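Local coordinates for putative oxidoreductase with NAD(P)-binding Rossmann-fold domain (Clostridium difficile, PDB 3UUW), which is a putative Gfo/Idh/MocA-family oxidoreductase that probably binds a nicotinamide adenine dinucleotide, NAD or NADP, in its Rossmann-fold domain, its substrate being unknown, at residues A21-L26 and S50-M55; H170-A175 and I294-L299; V201-K206 and I212-H217; I263-Q266 and E270-S273. One frame throughout, in Å; residues are numbered along the deposited sequence.

Contact 1 of 4, residues A21-L26 and S50-M55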
loop_
_atom_site.group_PDB
_atom_site.type_symbol
_atom_site.label_atom_id
_atom_site.label_comp_id
_atom_site.label_asym_id
_atom_site.label_seq_id
_atom_site.Cartn_x
_atom_site.Cartn_y
_atom_site.Cartn_z
ATOM N N ALA A 21 -25.140 1.746 14.211
ATOM C CA ALA A 21 -25.320 0.853 13.028
ATOM C C ALA A 21 -26.685 0.863 12.388
ATOM O O ALA A 21 -26.819 0.403 11.220
ATOM C CB ALA A 21 -24.974 -0.592 13.408
ATOM N N TYR A 22 -27.711 1.329 13.123
ATOM C CA TYR A 22 -29.094 1.306 12.628
ATOM C C TYR A 22 -29.799 2.643 12.573
ATOM O O TYR A 22 -30.309 3.012 11.497
ATOM C CB TYR A 22 -29.920 0.279 13.393
ATOM C CG TYR A 22 -29.414 -1.111 13.145
ATOM C CD1 TYR A 22 -29.764 -1.791 11.987
ATOM C CD2 TYR A 22 -28.510 -1.714 14.011
ATOM C CE1 TYR A 22 -29.291 -3.078 11.733
ATOM C CE2 TYR A 22 -28.018 -2.996 13.769
ATOM C CZ TYR A 22 -28.398 -3.665 12.628
ATOM O OH TYR A 22 -27.925 -4.942 12.371
ATOM N N LEU A 23 -29.821 3.379 13.693
ATOM C CA LEU A 23 -30.474 4.690 13.743
ATOM C C LEU A 23 -29.994 5.611 12.625
ATOM O O LEU A 23 -30.837 6.257 11.964
ATOM C CB LEU A 23 -30.342 5.334 15.136
ATOM C CG LEU A 23 -31.322 4.772 16.171
ATOM C CD1 LEU A 23 -30.943 5.127 17.592
ATOM C CD2 LEU A 23 -32.767 5.219 15.839
ATOM N N PRO A 24 -28.667 5.642 12.352
ATOM C CA PRO A 24 -28.256 6.588 11.303
ATOM C C PRO A 24 -28.872 6.335 9.932
ATOM O O PRO A 24 -29.004 7.266 9.143
ATOM C CB PRO A 24 -26.735 6.434 11.271
ATOM C CG PRO A 24 -26.386 6.037 12.691
ATOM C CD PRO A 24 -27.484 5.067 13.038
ATOM N N ILE A 25 -29.250 5.102 9.645
ATOM C CA ILE A 25 -29.901 4.823 8.354
ATOM C C ILE A 25 -31.433 4.857 8.448
ATOM O O ILE A 25 -32.112 5.431 7.558
ATOM C CB ILE A 25 -29.376 3.523 7.712
ATOM C CG1 ILE A 25 -29.383 2.380 8.703
ATOM C CG2 ILE A 25 -27.992 3.747 7.175
ATOM C CD1 ILE A 25 -28.596 1.127 8.260
ATOM N N LEU A 26 -31.990 4.302 9.523
ATOM C CA LEU A 26 -33.430 4.156 9.620
ATOM C C LEU A 26 -34.150 5.454 9.946
ATOM O O LEU A 26 -35.334 5.571 9.667
ATOM C CB LEU A 26 -33.800 3.063 10.630
ATOM C CG LEU A 26 -33.381 1.647 10.229
ATOM C CD1 LEU A 26 -33.661 0.706 11.386
ATOM C CD2 LEU A 26 -34.096 1.193 8.917
ATOM N N SER A 50 -36.126 12.257 21.223
ATOM C CA SER A 50 -36.142 13.700 21.005
ATOM C C SER A 50 -35.136 14.114 19.926
ATOM O O SER A 50 -35.436 14.954 19.076
ATOM C CB SER A 50 -35.793 14.439 22.287
ATOM O OG SER A 50 -35.828 15.837 22.057
ATOM N N ASP A 51 -33.936 13.554 19.984
ATOM C CA ASP A 51 -32.890 13.894 19.018
ATOM C C ASP A 51 -33.377 13.660 17.592
ATOM O O ASP A 51 -33.069 14.428 16.704
ATOM C CB ASP A 51 -31.624 13.052 19.237
ATOM C CG ASP A 51 -30.904 13.372 20.523
ATOM O OD1 ASP A 51 -31.159 14.431 21.134
ATOM O OD2 ASP A 51 -30.054 12.549 20.922
ATOM N N TYR A 52 -34.133 12.590 17.387
ATOM C CA TYR A 52 -34.581 12.205 16.051
ATOM C C TYR A 52 -36.052 12.484 15.737
ATOM O O TYR A 52 -36.529 12.125 14.641
ATOM C CB TYR A 52 -34.345 10.730 15.846
ATOM C CG TYR A 52 -32.912 10.304 15.685
ATOM C CD1 TYR A 52 -32.199 10.662 14.562
ATOM C CD2 TYR A 52 -32.302 9.477 16.624
ATOM C CE1 TYR A 52 -30.900 10.249 14.380
ATOM C CE2 TYR A 52 -31.004 9.041 16.450
ATOM C CZ TYR A 52 -30.309 9.428 15.317
ATOM O OH TYR A 52 -29.013 9.019 15.117
ATOM N N ARG A 53 -36.762 13.101 16.683
ATOM C CA ARG A 53 -38.174 13.438 16.522
ATOM C C ARG A 53 -39.026 12.203 16.295
ATOM O O ARG A 53 -39.921 12.189 15.449
ATOM C CB ARG A 53 -38.384 14.459 15.405
ATOM C CG ARG A 53 -37.717 15.819 15.679
ATOM C CD ARG A 53 -37.490 16.608 14.357
ATOM N NE ARG A 53 -36.656 15.820 13.457
ATOM C CZ ARG A 53 -35.329 15.711 13.536
ATOM N NH1 ARG A 53 -34.641 16.371 14.461
ATOM N NH2 ARG A 53 -34.688 14.916 12.687
ATOM N N ILE A 54 -38.717 11.175 17.067
ATOM C CA ILE A 54 -39.428 9.918 17.053
ATOM C C ILE A 54 -40.256 9.868 18.334
ATOM O O ILE A 54 -39.848 10.404 19.366
ATOM C CB ILE A 54 -38.460 8.711 17.032
ATOM C CG1 ILE A 54 -37.608 8.705 15.760
ATOM C CG2 ILE A 54 -39.235 7.405 17.057
ATOM C CD1 ILE A 54 -36.470 7.686 15.800
ATOM N N MET A 55 -41.404 9.212 18.257
ATOM C CA MET A 55 -42.296 9.079 19.403
ATOM C C MET A 55 -41.757 8.015 20.359
ATOM O O MET A 55 -41.524 6.885 19.948
ATOM C CB MET A 55 -43.692 8.670 18.922
ATOM C CG MET A 55 -44.722 8.476 20.025
ATOM S SD MET A 55 -45.087 9.989 20.935
ATOM C CE MET A 55 -45.765 11.007 19.628
#

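Contact 2 of 4, residues H170-A175 and I294-L299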
loop_
_atom_site.group_PDB
_atom_site.type_symbol
_atom_site.label_atom_id
_atom_site.label_comp_id
_atom_site.label_asym_id
_atom_site.label_seq_id
_atom_site.Cartn_x
_atom_site.Cartn_y
_atom_site.Cartn_z
ATOM N N HIS A 170 -19.625 -14.045 13.256
ATOM C CA HIS A 170 -19.537 -13.313 11.991
ATOM C C HIS A 170 -18.572 -13.960 11.010
ATOM O O HIS A 170 -18.849 -14.005 9.810
ATOM C CB HIS A 170 -19.112 -11.863 12.194
ATOM C CG HIS A 170 -20.190 -10.988 12.734
ATOM N ND1 HIS A 170 -21.378 -10.765 12.069
ATOM C CD2 HIS A 170 -20.239 -10.237 13.860
ATOM C CE1 HIS A 170 -22.123 -9.932 12.776
ATOM N NE2 HIS A 170 -21.450 -9.590 13.864
ATOM N N VAL A 171 -17.456 -14.454 11.527
ATOM C CA VAL A 171 -16.451 -15.134 10.715
ATOM C C VAL A 171 -17.018 -16.447 10.148
ATOM O O VAL A 171 -16.934 -16.725 8.930
ATOM C CB VAL A 171 -15.150 -15.352 11.537
ATOM C CG1 VAL A 171 -14.121 -16.138 10.724
ATOM C CG2 VAL A 171 -14.554 -14.009 11.971
ATOM N N ILE A 172 -17.612 -17.250 11.026
ATOM C CA ILE A 172 -18.213 -18.543 10.648
ATOM C C ILE A 172 -19.370 -18.325 9.683
ATOM O O ILE A 172 -19.458 -19.002 8.670
ATOM C CB ILE A 172 -18.659 -19.329 11.877
ATOM C CG1 ILE A 172 -17.448 -19.679 12.744
ATOM C CG2 ILE A 172 -19.437 -20.627 11.496
ATOM C CD1 ILE A 172 -16.299 -20.400 11.997
ATOM N N ASP A 173 -20.257 -17.378 9.972
ATOM C CA ASP A 173 -21.369 -17.167 9.048
ATOM C C ASP A 173 -20.892 -16.743 7.656
ATOM O O ASP A 173 -21.413 -17.205 6.642
ATOM C CB ASP A 173 -22.356 -16.120 9.552
ATOM C CG ASP A 173 -23.598 -16.058 8.679
ATOM O OD1 ASP A 173 -24.439 -16.986 8.791
ATOM O OD2 ASP A 173 -23.706 -15.117 7.863
ATOM N N THR A 174 -19.917 -15.845 7.606
ATOM C CA THR A 174 -19.393 -15.395 6.311
ATOM C C THR A 174 -18.770 -16.581 5.557
ATOM O O THR A 174 -18.961 -16.740 4.345
ATOM C CB THR A 174 -18.416 -14.249 6.488
ATOM O OG1 THR A 174 -19.057 -13.181 7.193
ATOM C CG2 THR A 174 -17.900 -13.764 5.133
ATOM N N ALA A 175 -18.049 -17.429 6.290
ATOM C CA ALA A 175 -17.455 -18.633 5.730
ATOM C C ALA A 175 -18.510 -19.540 5.085
ATOM O O ALA A 175 -18.327 -19.996 3.961
ATOM C CB ALA A 175 -16.676 -19.397 6.803
ATOM N N ILE A 294 -29.435 -19.703 11.998
ATOM C CA ILE A 294 -28.845 -20.424 13.123
ATOM C C ILE A 294 -27.753 -21.409 12.746
ATOM O O ILE A 294 -27.180 -22.021 13.621
ATOM C CB ILE A 294 -29.961 -21.186 13.926
ATOM C CG1 ILE A 294 -30.832 -22.053 12.995
ATOM C CG2 ILE A 294 -30.822 -20.187 14.656
ATOM C CD1 ILE A 294 -31.865 -22.943 13.747
ATOM N N LYS A 295 -27.434 -21.540 11.455
ATOM C CA LYS A 295 -26.469 -22.568 11.070
ATOM C C LYS A 295 -25.057 -22.288 11.586
ATOM O O LYS A 295 -24.369 -23.215 11.993
ATOM C CB LYS A 295 -26.482 -22.844 9.577
ATOM C CG LYS A 295 -26.053 -21.797 8.674
ATOM C CD LYS A 295 -25.982 -22.477 7.266
ATOM C CE LYS A 295 -25.506 -21.589 6.199
ATOM N NZ LYS A 295 -25.622 -22.310 4.884
ATOM N N ALA A 296 -24.623 -21.022 11.555
ATOM C CA ALA A 296 -23.321 -20.669 12.113
ATOM C C ALA A 296 -23.326 -20.927 13.637
ATOM O O ALA A 296 -22.371 -21.489 14.209
ATOM C CB ALA A 296 -22.974 -19.207 11.815
ATOM N N GLN A 297 -24.415 -20.546 14.297
ATOM C CA GLN A 297 -24.525 -20.753 15.737
ATOM C C GLN A 297 -24.493 -22.237 16.121
ATOM O O GLN A 297 -23.875 -22.611 17.115
ATOM C CB GLN A 297 -25.785 -20.100 16.274
ATOM C CG GLN A 297 -25.820 -20.013 17.791
ATOM C CD GLN A 297 -27.077 -19.332 18.284
ATOM O OE1 GLN A 297 -27.933 -18.937 17.483
ATOM N NE2 GLN A 297 -27.206 -19.214 19.604
ATOM N N ARG A 298 -25.129 -23.058 15.298
ATOM C CA ARG A 298 -25.152 -24.497 15.497
ATOM C C ARG A 298 -23.729 -25.043 15.443
ATOM O O ARG A 298 -23.342 -25.853 16.281
ATOM C CB ARG A 298 -26.042 -25.159 14.437
ATOM C CG ARG A 298 -26.320 -26.592 14.679
ATOM C CD ARG A 298 -27.050 -27.220 13.476
ATOM N NE ARG A 298 -28.360 -26.621 13.241
ATOM C CZ ARG A 298 -29.445 -26.823 13.994
ATOM N NH1 ARG A 298 -29.408 -27.621 15.057
ATOM N NH2 ARG A 298 -30.587 -26.223 13.668
ATOM N N LEU A 299 -22.930 -24.567 14.493
ATOM C CA LEU A 299 -21.569 -25.028 14.382
ATOM C C LEU A 299 -20.785 -24.599 15.611
ATOM O O LEU A 299 -20.011 -25.378 16.170
ATOM C CB LEU A 299 -20.934 -24.496 13.096
ATOM C CG LEU A 299 -19.504 -24.914 12.783
ATOM C CD1 LEU A 299 -19.348 -26.413 12.951
ATOM C CD2 LEU A 299 -19.164 -24.478 11.362
HETATM O O HOH W 1 -25.970 -18.597 10.369
#

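Contact 3 of 4, residues V201-K206 and I212-H217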
loop_
_atom_site.group_PDB
_atom_site.type_symbol
_atom_site.label_atom_id
_atom_site.label_comp_id
_atom_site.label_asym_id
_atom_site.label_seq_id
_atom_site.Cartn_x
_atom_site.Cartn_y
_atom_site.Cartn_z
ATOM N N VAL A 201 -8.784 -18.215 18.299
ATOM C CA VAL A 201 -9.520 -19.355 17.788
ATOM C C VAL A 201 -9.317 -19.424 16.295
ATOM O O VAL A 201 -9.258 -18.400 15.620
ATOM C CB VAL A 201 -11.033 -19.289 18.123
ATOM C CG1 VAL A 201 -11.674 -18.063 17.524
ATOM C CG2 VAL A 201 -11.776 -20.557 17.643
ATOM N N SER A 202 -9.220 -20.640 15.791
ATOM C CA SER A 202 -9.092 -20.869 14.367
ATOM C C SER A 202 -9.671 -22.214 14.001
ATOM O O SER A 202 -9.652 -23.149 14.807
ATOM C CB SER A 202 -7.629 -20.795 13.945
ATOM O OG SER A 202 -7.495 -21.153 12.588
ATOM N N HIS A 203 -10.199 -22.294 12.783
ATOM C CA HIS A 203 -10.742 -23.531 12.237
ATOM C C HIS A 203 -10.403 -23.679 10.788
ATOM O O HIS A 203 -10.160 -22.701 10.086
ATOM C CB HIS A 203 -12.247 -23.592 12.400
ATOM C CG HIS A 203 -12.661 -23.766 13.817
ATOM N ND1 HIS A 203 -12.890 -22.701 14.659
ATOM C CD2 HIS A 203 -12.796 -24.878 14.565
ATOM C CE1 HIS A 203 -13.193 -23.159 15.861
ATOM N NE2 HIS A 203 -13.117 -24.476 15.838
ATOM N N LYS A 204 -10.349 -24.925 10.361
ATOM C CA LYS A 204 -10.318 -25.230 8.957
ATOM C C LYS A 204 -11.649 -25.916 8.661
ATOM O O LYS A 204 -11.982 -26.972 9.276
ATOM C CB LYS A 204 -9.143 -26.120 8.603
ATOM C CG LYS A 204 -9.068 -26.429 7.117
ATOM C CD LYS A 204 -7.877 -27.326 6.797
ATOM C CE LYS A 204 -6.584 -26.553 6.732
ATOM N NZ LYS A 204 -6.561 -25.702 5.491
ATOM N N LEU A 205 -12.400 -25.347 7.713
ATOM C CA LEU A 205 -13.686 -25.855 7.285
ATOM C C LEU A 205 -13.524 -26.455 5.891
ATOM O O LEU A 205 -13.293 -25.740 4.906
ATOM C CB LEU A 205 -14.760 -24.756 7.302
ATOM C CG LEU A 205 -14.902 -23.998 8.628
ATOM C CD1 LEU A 205 -15.944 -22.897 8.454
ATOM C CD2 LEU A 205 -15.240 -24.905 9.819
ATOM N N LYS A 206 -13.640 -27.775 5.818
ATOM C CA LYS A 206 -13.409 -28.496 4.576
ATOM C C LYS A 206 -14.665 -28.782 3.758
ATOM O O LYS A 206 -15.596 -29.421 4.247
ATOM C CB LYS A 206 -12.714 -29.820 4.898
ATOM C CG LYS A 206 -12.282 -30.615 3.670
ATOM C CD LYS A 206 -11.598 -31.907 4.050
ATOM C CE LYS A 206 -11.029 -32.606 2.816
ATOM N NZ LYS A 206 -10.069 -31.714 2.078
ATOM N N ILE A 212 -12.055 -23.507 3.928
ATOM C CA ILE A 212 -12.040 -22.158 4.444
ATOM C C ILE A 212 -11.250 -22.176 5.735
ATOM O O ILE A 212 -11.454 -23.048 6.584
ATOM C CB ILE A 212 -13.440 -21.598 4.754
ATOM C CG1 ILE A 212 -14.342 -21.635 3.520
ATOM C CG2 ILE A 212 -13.314 -20.168 5.279
ATOM C CD1 ILE A 212 -15.085 -22.954 3.327
ATOM N N ASN A 213 -10.327 -21.238 5.859
ATOM C CA ASN A 213 -9.547 -21.084 7.068
ATOM C C ASN A 213 -9.986 -19.837 7.770
ATOM O O ASN A 213 -9.806 -18.739 7.250
ATOM C CB ASN A 213 -8.071 -21.016 6.713
ATOM C CG ASN A 213 -7.630 -22.222 5.920
ATOM O OD1 ASN A 213 -7.562 -23.324 6.460
ATOM N ND2 ASN A 213 -7.381 -22.039 4.624
ATOM N N THR A 214 -10.537 -20.023 8.974
ATOM C CA THR A 214 -11.094 -18.943 9.779
ATOM C C THR A 214 -10.228 -18.693 10.969
ATOM O O THR A 214 -9.707 -19.629 11.549
ATOM C CB THR A 214 -12.513 -19.293 10.280
ATOM O OG1 THR A 214 -12.492 -20.496 11.065
ATOM C CG2 THR A 214 -13.463 -19.489 9.094
ATOM N N SER A 215 -10.057 -17.421 11.338
ATOM C CA SER A 215 -9.143 -17.045 12.435
ATOM C C SER A 215 -9.528 -15.745 13.162
ATOM O O SER A 215 -9.873 -14.755 12.538
ATOM C CB SER A 215 -7.730 -16.901 11.867
ATOM O OG SER A 215 -6.790 -16.460 12.833
ATOM N N MET A 216 -9.393 -15.749 14.486
ATOM C CA MET A 216 -9.713 -14.592 15.304
ATOM C C MET A 216 -8.755 -14.504 16.512
ATOM O O MET A 216 -8.764 -15.357 17.403
ATOM C CB MET A 216 -11.181 -14.661 15.774
ATOM C CG MET A 216 -11.520 -13.684 16.928
ATOM S SD MET A 216 -13.280 -13.601 17.320
ATOM C CE MET A 216 -13.890 -12.691 15.877
ATOM N N HIS A 217 -7.940 -13.450 16.532
ATOM C CA HIS A 217 -7.021 -13.179 17.638
ATOM C C HIS A 217 -7.522 -11.925 18.335
ATOM O O HIS A 217 -7.610 -10.848 17.736
ATOM C CB HIS A 217 -5.602 -12.987 17.128
ATOM C CG HIS A 217 -4.577 -12.893 18.204
ATOM N ND1 HIS A 217 -3.351 -12.296 18.007
ATOM C CD2 HIS A 217 -4.588 -13.320 19.485
ATOM C CE1 HIS A 217 -2.649 -12.362 19.125
ATOM N NE2 HIS A 217 -3.377 -12.974 20.039
#

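Contact 4 of 4, residues I263-Q266 and E270-S273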
loop_
_atom_site.group_PDB
_atom_site.type_symbol
_atom_site.label_atom_id
_atom_site.label_comp_id
_atom_site.label_asym_id
_atom_site.label_seq_id
_atom_site.Cartn_x
_atom_site.Cartn_y
_atom_site.Cartn_z
ATOM N N ILE A 263 -20.362 4.653 5.932
ATOM C CA ILE A 263 -19.814 3.435 6.512
ATOM C C ILE A 263 -20.849 2.318 6.705
ATOM O O ILE A 263 -20.490 1.128 6.703
ATOM C CB ILE A 263 -19.001 3.699 7.814
ATOM C CG1 ILE A 263 -19.912 4.109 8.960
ATOM C CG2 ILE A 263 -17.835 4.737 7.567
ATOM C CD1 ILE A 263 -19.169 4.150 10.285
ATOM N N LEU A 264 -22.132 2.665 6.835
ATOM C CA LEU A 264 -23.148 1.631 7.049
ATOM C C LEU A 264 -23.478 0.940 5.729
ATOM O O LEU A 264 -23.824 -0.246 5.698
ATOM C CB LEU A 264 -24.385 2.220 7.707
ATOM C CG LEU A 264 -24.059 2.862 9.063
ATOM C CD1 LEU A 264 -25.339 3.411 9.719
ATOM C CD2 LEU A 264 -23.354 1.850 9.994
ATOM N N LYS A 265 -23.349 1.695 4.652
ATOM C CA LYS A 265 -23.454 1.125 3.324
ATOM C C LYS A 265 -22.262 0.196 3.114
ATOM O O LYS A 265 -22.407 -0.937 2.617
ATOM C CB LYS A 265 -23.467 2.240 2.278
ATOM C CG LYS A 265 -23.529 1.743 0.830
ATOM C CD LYS A 265 -24.863 1.099 0.468
ATOM C CE LYS A 265 -24.931 0.778 -1.004
ATOM N NZ LYS A 265 -26.278 0.220 -1.382
ATOM N N GLN A 266 -21.067 0.659 3.488
ATOM C CA GLN A 266 -19.863 -0.166 3.342
ATOM C C GLN A 266 -19.982 -1.493 4.054
ATOM O O GLN A 266 -19.595 -2.506 3.505
ATOM C CB GLN A 266 -18.623 0.524 3.909
ATOM C CG GLN A 266 -18.196 1.802 3.232
ATOM C CD GLN A 266 -17.088 2.499 4.015
ATOM O OE1 GLN A 266 -16.435 1.894 4.852
ATOM N NE2 GLN A 266 -16.943 3.815 3.807
ATOM N N GLU A 270 -26.806 -0.929 5.738
ATOM C CA GLU A 270 -27.790 -0.221 4.957
ATOM C C GLU A 270 -28.596 -1.171 4.073
ATOM O O GLU A 270 -29.839 -1.153 4.081
ATOM C CB GLU A 270 -27.123 0.922 4.142
ATOM C CG GLU A 270 -28.086 1.695 3.309
ATOM C CD GLU A 270 -27.516 2.999 2.764
ATOM O OE1 GLU A 270 -28.002 3.454 1.724
ATOM O OE2 GLU A 270 -26.622 3.580 3.394
ATOM N N ASP A 271 -27.914 -2.049 3.365
ATOM C CA ASP A 271 -28.615 -2.922 2.444
ATOM C C ASP A 271 -29.413 -4.007 3.167
ATOM O O ASP A 271 -30.521 -4.342 2.731
ATOM C CB ASP A 271 -27.666 -3.479 1.417
ATOM C CG ASP A 271 -27.168 -2.391 0.460
ATOM O OD1 ASP A 271 -27.957 -1.452 0.153
ATOM O OD2 ASP A 271 -26.004 -2.459 0.044
ATOM N N ILE A 272 -28.887 -4.513 4.279
ATOM C CA ILE A 272 -29.612 -5.570 4.989
ATOM C C ILE A 272 -30.902 -5.003 5.590
ATOM O O ILE A 272 -31.947 -5.652 5.559
ATOM C CB ILE A 272 -28.765 -6.302 6.057
ATOM C CG1 ILE A 272 -29.446 -7.627 6.425
ATOM C CG2 ILE A 272 -28.487 -5.425 7.326
ATOM C CD1 ILE A 272 -28.603 -8.507 7.336
ATOM N N SER A 273 -30.823 -3.793 6.141
ATOM C CA SER A 273 -31.996 -3.182 6.769
ATOM C C SER A 273 -33.054 -2.882 5.684
ATOM O O SER A 273 -34.257 -3.146 5.872
ATOM C CB SER A 273 -31.600 -1.945 7.580
ATOM O OG SER A 273 -30.636 -2.281 8.599
HETATM O O HOH W 2 -25.017 -1.934 2.554
HETATM O O HOH W 3 -28.541 2.032 -0.301
#

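Contact 1 of 4, residues A21-L26 and S50-M55
Leu23 and Tyr52 meet through apolar packing between helix 16-26 and the C-terminal part of helix 42-52. Leu23 CB lies 4.0 Å from Tyr52 CE2 and 3.9 Å from Tyr52 OH, so the phenol end of the side chain, rather than its root, does the touching. Leu23 CD1 adds a second point against the same ring atom, 4.1 Å from Tyr52 CE2. The tyrosine side chain reaches across with CG opposite its own carbonyl carbon (chi1 -72°) and meets the leucine at a slant. A looser apolar contact joins Leu23 CD2 to Ile54 CD1 at 4.4 Å, and Pro24 brushes the phenol at the margin.

Tyr52 and Ile54 lie on either side of Arg53 in sequence. Arg53, with positive phi, forms a Schellman motif just after the last turn, and the chain then runs on through Ile54, which turns toward helix 16-26. Arg53 also hydrogen-bonds Thr27, Ser29 and Tyr52 of the second subunit, placing this region at a subunit interface.

The pattern suits a Rossmann domain, in which helices follow the strands of a parallel sheet. Leu23 also touches Met11 of strand 8-12, and both Leu23 and Ile54 rest on Phe34 of strand 33-38.

Contact 2 of 4, residues H170-A175 and I294-L299
Ile172, Asp173, Ala296 and Leu299 form a small helix-helix contact, mainly apolar but with a water bridge at one margin, where helix 160-179 meets the start of the C-terminal helix 295-305. The two short axes approach to 8.8 Å with an angle of 120° between their N-to-C directions. Ala296 lies at the centre: its CB is 3.8 Å from both Asp173 N and Ile172 CG2, so a methyl group abuts backbone as well as side chain. The same isoleucine branch turns to Leu299, with Ile172 CG2 3.9 Å from Leu299 CD2, the two side chains crossing at about a right angle. Ile172 CG2 is placed there by lying opposite the backbone N, while CG1 stands beside that nitrogen (chi1 -63°).

Helix 160-179 packs on the mixed sheet of the C-terminal domain, Val171 and Ala175 touching Thr214 and Ile147, so the C-terminal helix is laid against a helix that is itself backed by the sheet.

Polar contact is indirect. A water donates to Asp173 OD1 at 2.7 Å and accepts from Ala296 N at 3.0 Å, thereby engaging an amide in the first turn of helix 295-305. Asp173 OD1 is also in a salt bridge with Arg127, which would probably stabilise the carboxylate's negative charge.

Contact 3 of 4, residues V201-K206 and I212-H217
Lys204 leaves the strand with CG opposite its backbone N and then folds at its last two torsions, chi3 -80° and chi4 -72°, which brings its ammonium round to the side-chain oxygen of Asn213. The two side chains run side by side in the same direction, and Lys204 NZ donates to Asn213 OD1 at 2.8 Å, although the exact position of the nitrogen is less certain. The amide is held from its other end as well, Asn213 ND2 bonding Asn146. A pentaethylene glycol, probably from the crystallisation liquor, also bonds Asn213 OD1.

Between the strands runs an antiparallel ladder. Val201 pairs with Met216, His203 with Thr214 and Leu205 with Ile212 as hydrogen-bonded pairs; Ser202 with Ser215 and Lys204 with Asn213 are the non-hydrogen-bonded ones. The bonds of the Leu205-Ile212 pair are short: Leu205 N to Ile212 O is 2.7 Å, almost straight at 177° and in the carbonyl plane. On the face carrying Val201, His203 and Leu205, Val201 CG1 packs 3.9 Å from Met216 CB. There Thr214 OG1 lies at the edge of the His203 ring, near its plane, and Tyr168 OH hydrogen-bonds both Thr214 OG1 and His203 ND1.

These strands form a beta hairpin within the mixed sheet, flanked by strands 184-192 and 142-150. Helix 160-179 packs over the face with Val201 and Thr214, while on the other face Lys204 packs against Ser202 of the third subunit.

Contact 4 of 4, residues I263-Q266 and E270-S273
Lys265 and Asp271 form a salt bridge between helix 263-267 and the first turn of helix 269-281. Lys265 NZ lies 2.8 Å from Asp271 OD1, using that oxygen's syn lone pair, with a weak second bond to Asp271 OD2. A bend at chi2 (69°) swings the otherwise extended lysine chain toward the carboxylate, which it meets obliquely.

Two waters extend the network. One donates to Lys265 O at 2.8 Å and accepts from Asp271 N at 3.0 Å, linking the two backbones beside the ion pair. The other accepts from Lys265 NZ and donates to Glu270 OE1, so this second acid reaches the ammonium through water.

The short helix 263-267 runs almost directly into the longer helix 269-281, and this contact spans the joint between them. Glu270 N donates a hydrogen bond to Leu264 O (3.1 Å), standing above the carbonyl plane, 61° out of it.

Around these bonds the glutamate packs over the lysine: Glu270 OE2 is 3.6 Å from Lys265 CB, and Glu270 CB is 3.8 Å from Lys265 CA. The carboxylate is further fixed by Asn262, which hydrogen-bonds Glu270 OE2. Leu264 turns its end away from the second helix, onto Pro24 and Ile25 of helix 16-26 and Trp260 of the second subunit.

From the N terminus, contact 1 closes first, a short loop within the Rossmann domain that holds strand 33-38 and most of helix 42-52. Contact 2 opens later and spans the longest stretch, joining helix 160-179 to the C-terminal helix 295-305; the chain between its segments contains contact 3, a hairpin of the mixed sheet, and then contact 4, the joint between helices 263-267 and 269-281. Contacts 3 and 4 follow one another without crossing. Contact 2 touches contact 3 where Val171 and Ala175 meet Thr214 and Ile212. Contact 4 touches contact 1 through Ser273 on Tyr22 and Glu270 on Ile25, so residues late in the chain return to the Rossmann domain.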